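PDB 5V0M: type IV pilin protein, which is a non-core minor pilin of the meningococcal type IV pilus, probably incorporated into the fibre and contributing to cell adhesion. Local coordinates for residues Tyr36-Leu41 against Val49-Val54; Ala63-Thr68 against Thr74-Leu79. All coordinates share one frame; numbering follows the deposited sequence.

Contact 1. Residues Tyr36-Leu41 against Val49-Val54; sequences YDKNKL and VTLSKV
Leu41 lays its CD1 methyl over the Val49-Leu51 backbone, 3.7 Å from Leu51 N and 3.8 Å from Thr50 CA, and the same methyl meets Leu51 CG at 4.0 Å. Leu41 CG stands beside its own backbone N, opposite the carbonyl carbon (chi1 -67°), directing the isobutyl end to the strand, with CD1 closest. Leu51 answers with CD1, which meets two residues of the loop: Tyr36 CD2 lies 4.1 Å from that methyl, and Lys38 CG touches it from 4.0 Å. The Tyr36 and Leu51 side chains cross at about a right angle, with the methyl approaching the ring obliquely. The end of the Lys38 chain slides past Val54 in the opposite direction, CE to CG2 4.1 Å, and the bend at chi4 (53°) keeps NZ near the same methyl. The two segments are held together by van der Waals packing, while polar order is local: Asp37 OD2 accepts from Asn39 N, forming an Asx turn. Tyr36 also packs edge-to-face on Tyr26, and Leu51 reaches Met23, both of helix 3-30. Such packing of the loop between helix and sheet against the first strand belongs to the type IV pilin fold, where this connection is the αβ-loop.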
ATOM      1  N   TYR A  36      11.180  -6.542 -11.354  1.00 16.19           N
ATOM      2  CA  TYR A  36      11.199  -5.323 -10.551  1.00 16.44           C
ATOM      3  C   TYR A  36      11.952  -5.517  -9.234  1.00 19.15           C
ATOM      4  O   TYR A  36      11.764  -6.519  -8.535  1.00 19.18           O
ATOM      5  CB  TYR A  36       9.763  -4.891 -10.267  1.00 17.79           C
ATOM      6  CG  TYR A  36       9.691  -3.561  -9.574  1.00 13.34           C
ATOM      7  CD1 TYR A  36       9.901  -2.409 -10.286  1.00 15.34           C
ATOM      8  CD2 TYR A  36       9.422  -3.454  -8.205  1.00 14.55           C
ATOM      9  CE1 TYR A  36       9.854  -1.184  -9.703  1.00 18.42           C
ATOM     10  CE2 TYR A  36       9.374  -2.223  -7.602  1.00 18.10           C
ATOM     11  CZ  TYR A  36       9.593  -1.083  -8.356  1.00 15.02           C
ATOM     12  OH  TYR A  36       9.549   0.162  -7.757  1.00 31.58           O
ATOM     13  N   ASP A  37      12.805  -4.546  -8.903  1.00 15.15           N
ATOM     14  CA  ASP A  37      13.591  -4.544  -7.666  1.00 17.07           C
ATOM     15  C   ASP A  37      12.686  -4.054  -6.543  1.00 11.74           C
ATOM     16  O   ASP A  37      12.412  -2.859  -6.427  1.00 17.29           O
ATOM     17  CB  ASP A  37      14.801  -3.627  -7.825  1.00 13.67           C
ATOM     18  CG  ASP A  37      15.676  -3.583  -6.599  1.00 17.68           C
ATOM     19  OD1 ASP A  37      16.779  -2.985  -6.704  1.00 26.89           O
ATOM     20  OD2 ASP A  37      15.291  -4.136  -5.547  1.00 20.12           O
ATOM     21  N   LYS A  38      12.238  -4.989  -5.710  1.00 12.85           N
ATOM     22  CA  LYS A  38      11.373  -4.628  -4.590  1.00 14.04           C
ATOM     23  C   LYS A  38      12.012  -3.616  -3.646  1.00 21.48           C
ATOM     24  O   LYS A  38      11.294  -2.933  -2.908  1.00 20.34           O
ATOM     25  CB  LYS A  38      11.002  -5.886  -3.816  1.00 16.36           C
ATOM     26  CG  LYS A  38      10.259  -6.935  -4.611  1.00 24.72           C
ATOM     27  CD  LYS A  38      10.066  -8.208  -3.788  1.00 23.43           C
ATOM     28  CE  LYS A  38       9.199  -9.213  -4.525  1.00 33.89           C
ATOM     29  NZ  LYS A  38       9.718  -9.488  -5.892  1.00 46.43           N
ATOM     30  N   ASN A  39      13.332  -3.476  -3.651  1.00 17.60           N
ATOM     31  CA  ASN A  39      13.922  -2.478  -2.767  1.00 18.96           C
ATOM     32  C   ASN A  39      13.531  -1.058  -3.137  1.00 32.45           C
ATOM     33  O   ASN A  39      13.754  -0.150  -2.329  1.00 29.47           O
ATOM     34  CB  ASN A  39      15.445  -2.610  -2.747  1.00 39.06           C
ATOM     35  CG  ASN A  39      15.921  -3.706  -1.811  1.00 44.49           C
ATOM     36  OD1 ASN A  39      15.135  -4.542  -1.356  1.00 58.25           O
ATOM     37  ND2 ASN A  39      17.215  -3.699  -1.509  1.00 59.33           N
ATOM     38  N   LYS A  40      12.938  -0.845  -4.310  1.00 19.63           N
ATOM     39  CA  LYS A  40      12.665   0.496  -4.804  1.00 25.29           C
ATOM     40  C   LYS A  40      11.292   1.038  -4.387  1.00 21.04           C
ATOM     41  O   LYS A  40      10.913   2.135  -4.819  1.00 30.17           O
ATOM     42  CB  LYS A  40      12.811   0.529  -6.320  1.00 17.99           C
ATOM     43  CG  LYS A  40      14.243   0.363  -6.797  1.00 26.25           C
ATOM     44  CD  LYS A  40      14.346   0.584  -8.291  1.00 31.80           C
ATOM     45  CE  LYS A  40      15.793   0.534  -8.762  1.00 41.24           C
ATOM     46  NZ  LYS A  40      15.883   0.568 -10.248  1.00 51.72           N
ATOM     47  N   LEU A  41      10.556   0.322  -3.546  1.00 11.91           N
ATOM     48  CA  LEU A  41       9.239   0.784  -3.137  1.00 12.18           C
ATOM     49  C   LEU A  41       9.354   1.980  -2.204  1.00 16.40           C
ATOM     50  O   LEU A  41      10.174   1.991  -1.277  1.00 17.21           O
ATOM     51  CB  LEU A  41       8.530  -0.330  -2.391  1.00 10.33           C
ATOM     52  CG  LEU A  41       8.157  -1.546  -3.230  1.00 10.62           C
ATOM     53  CD1 LEU A  41       7.645  -2.654  -2.332  1.00 13.32           C
ATOM     54  CD2 LEU A  41       7.117  -1.206  -4.292  1.00 11.54           C
ATOM     55  N   VAL A  49       5.545  -0.564   3.408  1.00  7.06           N
ATOM     56  CA  VAL A  49       4.966  -0.960   2.130  1.00  7.48           C
ATOM     57  C   VAL A  49       5.786  -2.088   1.522  1.00  7.85           C
ATOM     58  O   VAL A  49       7.009  -1.969   1.381  1.00  9.51           O
ATOM     59  CB  VAL A  49       4.875   0.249   1.179  1.00  7.86           C
ATOM     60  CG1 VAL A  49       4.365  -0.164  -0.177  1.00 10.01           C
ATOM     61  CG2 VAL A  49       3.984   1.343   1.790  1.00 11.72           C
ATOM     62  N   THR A  50       5.110  -3.164   1.123  1.00  6.16           N
ATOM     63  CA  THR A  50       5.748  -4.312   0.495  1.00  6.90           C
ATOM     64  C   THR A  50       4.899  -4.761  -0.679  1.00  8.66           C
ATOM     65  O   THR A  50       3.755  -4.338  -0.845  1.00  8.75           O
ATOM     66  CB  THR A  50       5.861  -5.454   1.503  1.00  8.35           C
ATOM     67  OG1 THR A  50       4.550  -5.780   1.980  1.00 10.76           O
ATOM     68  CG2 THR A  50       6.759  -5.074   2.672  1.00 13.00           C
ATOM     69  N   LEU A  51       5.474  -5.598  -1.523  1.00  9.32           N
ATOM     70  CA  LEU A  51       4.720  -6.320  -2.535  1.00  8.64           C
ATOM     71  C   LEU A  51       4.353  -7.664  -1.953  1.00 10.36           C
ATOM     72  O   LEU A  51       5.215  -8.537  -1.806  1.00 13.59           O
ATOM     73  CB  LEU A  51       5.561  -6.484  -3.789  1.00 10.56           C
ATOM     74  CG  LEU A  51       5.566  -5.227  -4.645  1.00 11.37           C
ATOM     75  CD1 LEU A  51       6.811  -5.172  -5.539  1.00 15.58           C
ATOM     76  CD2 LEU A  51       4.296  -5.166  -5.501  1.00  9.16           C
ATOM     77  N   SER A  52       3.077  -7.839  -1.634  1.00 10.33           N
ATOM     78  CA  SER A  52       2.615  -9.096  -1.076  1.00 11.94           C
ATOM     79  C   SER A  52       2.432 -10.154  -2.145  1.00 11.68           C
ATOM     80  O   SER A  52       2.481 -11.351  -1.834  1.00 15.90           O
ATOM     81  CB  SER A  52       1.306  -8.864  -0.321  1.00 13.83           C
ATOM     82  OG  SER A  52       0.367  -8.242  -1.183  1.00 14.10           O
ATOM     83  N   LYS A  53       2.189  -9.739  -3.391  1.00 10.66           N
ATOM     84  CA  LYS A  53       2.034 -10.645  -4.519  1.00 13.31           C
ATOM     85  C   LYS A  53       2.681 -10.005  -5.731  1.00 10.71           C
ATOM     86  O   LYS A  53       2.457  -8.826  -6.002  1.00 10.25           O
ATOM     87  CB  LYS A  53       0.557 -10.883  -4.826  1.00 12.15           C
ATOM     88  CG  LYS A  53      -0.220 -11.503  -3.666  1.00 19.40           C
ATOM     89  CD  LYS A  53      -1.701 -11.715  -3.990  1.00 28.97           C
ATOM     90  CE  LYS A  53      -1.879 -12.686  -5.154  1.00 47.38           C
ATOM     91  NZ  LYS A  53      -3.285 -13.173  -5.286  1.00 50.16           N
ATOM     92  N   VAL A  54       3.472 -10.793  -6.464  1.00 12.02           N
ATOM     93  CA  VAL A  54       4.057 -10.381  -7.736  1.00 11.91           C
ATOM     94  C   VAL A  54       3.973 -11.549  -8.695  1.00 12.34           C
ATOM     95  O   VAL A  54       4.428 -12.653  -8.376  1.00 18.15           O
ATOM     96  CB  VAL A  54       5.532  -9.954  -7.606  1.00 14.19           C
ATOM     97  CG1 VAL A  54       6.100  -9.575  -8.981  1.00 18.85           C
ATOM     98  CG2 VAL A  54       5.668  -8.807  -6.629  1.00 15.30           C
TER

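Contact 2. Residues Ala63-Thr68 against Thr74-Leu79; sequences ADPNPT and TCVVTL
Ala63 and Val77 point their side chains to one face of an antiparallel beta hairpin, CB to CB 4.3 Å, and form a hydrogen-bonded pair within the pilin sheet. Two backbone bonds define the pair: Ala63 N gives to Val77 O at 2.7 Å, and Val77 N returns to Ala63 O at 3.0 Å. The N-to-C directions of the short strand segments 63-65 and 76-79 differ by 172°, nearly exactly antiparallel. On the face of Ala63 and Val77 lies helix 3-30, whose Val12 and Leu16 meet these two residues respectively. Asp64 and Val76 use the other face, where their side chains lie alongside and point the same way; Asp64 OD1 rests 3.6 Å from Val76 CG2, while OD2 is taken by Gln62 NE2. Val76 also brings CG2 to Pro65 CD, and these two side chains cross at about a right angle. Past Asp64 and Val76 the chains separate, Pro65 to Thr74 being 6.4 Å between CA atoms, and the Pro65 ring leans against the Thr74-Cys75 backbone, CG 4.1 Å from Thr74 C. Cys75 is disulfide-bonded to Cys94. Its carbonyl oxygen is buried without a hydrogen-bonding partner in the model, and Pro65 CD sits 3.4 Å from Cys75 O.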
ATOM      1  N   ALA A  63       0.344  -2.283   2.669  1.00  7.11           N
ATOM      2  CA  ALA A  63       0.813  -1.341   3.685  1.00  6.57           C
ATOM      3  C   ALA A  63       0.411  -1.888   5.046  1.00  6.67           C
ATOM      4  O   ALA A  63      -0.784  -1.965   5.364  1.00  8.44           O
ATOM      5  CB  ALA A  63       0.196   0.034   3.459  1.00  7.53           C
ATOM      6  N   ASP A  64       1.419  -2.288   5.859  1.00  4.73           N
ATOM      7  CA  ASP A  64       1.204  -2.759   7.211  1.00  6.05           C
ATOM      8  C   ASP A  64       1.575  -1.649   8.181  1.00  7.33           C
ATOM      9  O   ASP A  64       2.626  -1.014   8.007  1.00  6.53           O
ATOM     10  CB  ASP A  64       2.088  -3.976   7.503  1.00  7.75           C
ATOM     11  CG  ASP A  64       1.580  -5.251   6.831  1.00 10.01           C
ATOM     12  OD1 ASP A  64       0.690  -5.899   7.432  1.00 12.71           O
ATOM     13  OD2 ASP A  64       2.040  -5.574   5.723  1.00 14.32           O
ATOM     14  N   PRO A  65       0.778  -1.379   9.208  1.00  6.09           N
ATOM     15  CA  PRO A  65       1.103  -0.290  10.128  1.00  6.66           C
ATOM     16  C   PRO A  65       2.433  -0.503  10.835  1.00  6.45           C
ATOM     17  O   PRO A  65       2.791  -1.608  11.243  1.00  8.55           O
ATOM     18  CB  PRO A  65      -0.079  -0.265  11.115  1.00  7.57           C
ATOM     19  CG  PRO A  65      -0.816  -1.511  10.907  1.00 13.37           C
ATOM     20  CD  PRO A  65      -0.506  -2.003   9.529  1.00  6.78           C
ATOM     21  N   ASN A  66       3.148   0.594  11.009  1.00  6.67           N
ATOM     22  CA  ASN A  66       4.426   0.565  11.698  1.00  7.27           C
ATOM     23  C   ASN A  66       4.166   0.792  13.181  1.00  6.68           C
ATOM     24  O   ASN A  66       3.730   1.881  13.549  1.00  6.69           O
ATOM     25  CB  ASN A  66       5.291   1.678  11.144  1.00  7.35           C
ATOM     26  CG  ASN A  66       6.632   1.743  11.781  1.00 10.87           C
ATOM     27  OD1 ASN A  66       6.791   1.442  12.961  1.00 14.18           O
ATOM     28  ND2 ASN A  66       7.614   2.190  11.013  1.00 14.22           N
ATOM     29  N   PRO A  67       4.392  -0.191  14.057  1.00  6.88           N
ATOM     30  CA  PRO A  67       4.061   0.024  15.470  1.00  9.36           C
ATOM     31  C   PRO A  67       4.963   1.003  16.204  1.00  7.32           C
ATOM     32  O   PRO A  67       4.577   1.460  17.282  1.00  9.25           O
ATOM     33  CB  PRO A  67       4.158  -1.368  16.113  1.00 10.08           C
ATOM     34  CG  PRO A  67       4.359  -2.291  15.059  1.00 13.14           C
ATOM     35  CD  PRO A  67       4.756  -1.582  13.780  1.00  7.46           C
ATOM     36  N   THR A  68       6.124   1.338  15.668  1.00  6.77           N
ATOM     37  CA  THR A  68       6.942   2.357  16.324  1.00  7.66           C
ATOM     38  C   THR A  68       6.267   3.718  16.283  1.00  6.83           C
ATOM     39  O   THR A  68       6.202   4.419  17.292  1.00  8.31           O
ATOM     40  CB  THR A  68       8.308   2.427  15.669  1.00  7.54           C
ATOM     41  OG1 THR A  68       9.029   1.204  15.914  1.00 11.08           O
ATOM     42  CG2 THR A  68       9.133   3.595  16.207  1.00 12.64           C
ATOM     43  N   THR A  74      -4.373  -0.886  13.290  1.00  7.42           N
ATOM     44  CA  THR A  74      -4.370  -2.258  12.810  1.00  8.45           C
ATOM     45  C   THR A  74      -4.774  -2.401  11.353  1.00  7.80           C
ATOM     46  O   THR A  74      -4.731  -3.514  10.818  1.00  8.16           O
ATOM     47  CB  THR A  74      -5.259  -3.173  13.675  1.00  8.78           C
ATOM     48  OG1 THR A  74      -6.640  -2.964  13.385  1.00  8.42           O
ATOM     49  CG2 THR A  74      -4.992  -2.988  15.161  1.00 12.64           C
ATOM     50  N   CYS A  75      -5.173  -1.332  10.697  1.00  5.78           N
ATOM     51  CA  CYS A  75      -5.635  -1.462   9.325  1.00  6.00           C
ATOM     52  C   CYS A  75      -4.485  -1.746   8.383  1.00  6.34           C
ATOM     53  O   CYS A  75      -3.487  -1.013   8.336  1.00  8.70           O
ATOM     54  CB  CYS A  75      -6.376  -0.212   8.879  1.00  6.90           C
ATOM     55  SG  CYS A  75      -7.975  -0.044   9.737  1.00  8.76           S
ATOM     56  N   VAL A  76      -4.646  -2.801   7.605  1.00  5.96           N
ATOM     57  CA  VAL A  76      -3.726  -3.148   6.533  1.00  7.73           C
ATOM     58  C   VAL A  76      -4.382  -2.757   5.227  1.00  7.73           C
ATOM     59  O   VAL A  76      -5.526  -3.150   4.961  1.00  8.50           O
ATOM     60  CB  VAL A  76      -3.425  -4.650   6.559  1.00  7.53           C
ATOM     61  CG1 VAL A  76      -2.557  -5.053   5.388  1.00  8.38           C
ATOM     62  CG2 VAL A  76      -2.741  -5.028   7.867  1.00  8.31           C
ATOM     63  N   VAL A  77      -3.669  -2.018   4.391  1.00  5.89           N
ATOM     64  CA  VAL A  77      -4.228  -1.467   3.167  1.00  6.36           C
ATOM     65  C   VAL A  77      -3.548  -2.150   1.993  1.00  7.23           C
ATOM     66  O   VAL A  77      -2.316  -2.284   1.975  1.00  9.05           O
ATOM     67  CB  VAL A  77      -4.042   0.056   3.114  1.00  7.47           C
ATOM     68  CG1 VAL A  77      -4.751   0.663   1.886  1.00  9.64           C
ATOM     69  CG2 VAL A  77      -4.491   0.732   4.431  1.00  7.90           C
ATOM     70  N   THR A  78      -4.332  -2.578   1.005  1.00  7.24           N
ATOM     71  CA  THR A  78      -3.798  -3.240  -0.192  1.00  6.60           C
ATOM     72  C   THR A  78      -4.240  -2.511  -1.451  1.00  7.62           C
ATOM     73  O   THR A  78      -5.307  -1.909  -1.502  1.00  8.09           O
ATOM     74  CB  THR A  78      -4.225  -4.698  -0.291  1.00  7.94           C
ATOM     75  OG1 THR A  78      -5.657  -4.794  -0.303  1.00 11.24           O
ATOM     76  CG2 THR A  78      -3.676  -5.490   0.875  1.00 10.72           C
ATOM     77  N   LEU A  79      -3.420  -2.589  -2.488  1.00  7.72           N
ATOM     78  CA  LEU A  79      -3.740  -1.972  -3.771  1.00  6.56           C
ATOM     79  C   LEU A  79      -3.152  -2.862  -4.848  1.00  9.22           C
ATOM     80  O   LEU A  79      -1.960  -3.177  -4.795  1.00 10.04           O
ATOM     81  CB  LEU A  79      -3.125  -0.584  -3.905  1.00  5.98           C
ATOM     82  CG  LEU A  79      -3.212   0.062  -5.285  1.00  8.79           C
ATOM     83  CD1 LEU A  79      -4.674   0.309  -5.705  1.00 10.76           C
ATOM     84  CD2 LEU A  79      -2.462   1.358  -5.327  1.00  9.12           C
TER

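In the fold
Contacts 1 and 2 follow one another along the chain and meet the same antiparallel sheet, their centres about 15 Å apart. Contact 1 ties the loop after helix 3-30 to the edge strand 47-54, whereas contact 2 pairs the two inner strands 59-65 and 76-80. Both are partly buried, and each has three buried residues, but contact 1 grades outward to exposed Lys38 and Thr50, while none of the touching residues of contact 2 is exposed. Their chemistry differs accordingly: van der Waals packing of side chains on side chains and backbone joins contact 1, and backbone hydrogen bonding sets the register of contact 2. Helix 3-30 lies behind both, with Asn19 touching Leu41 and Val49 in contact 1.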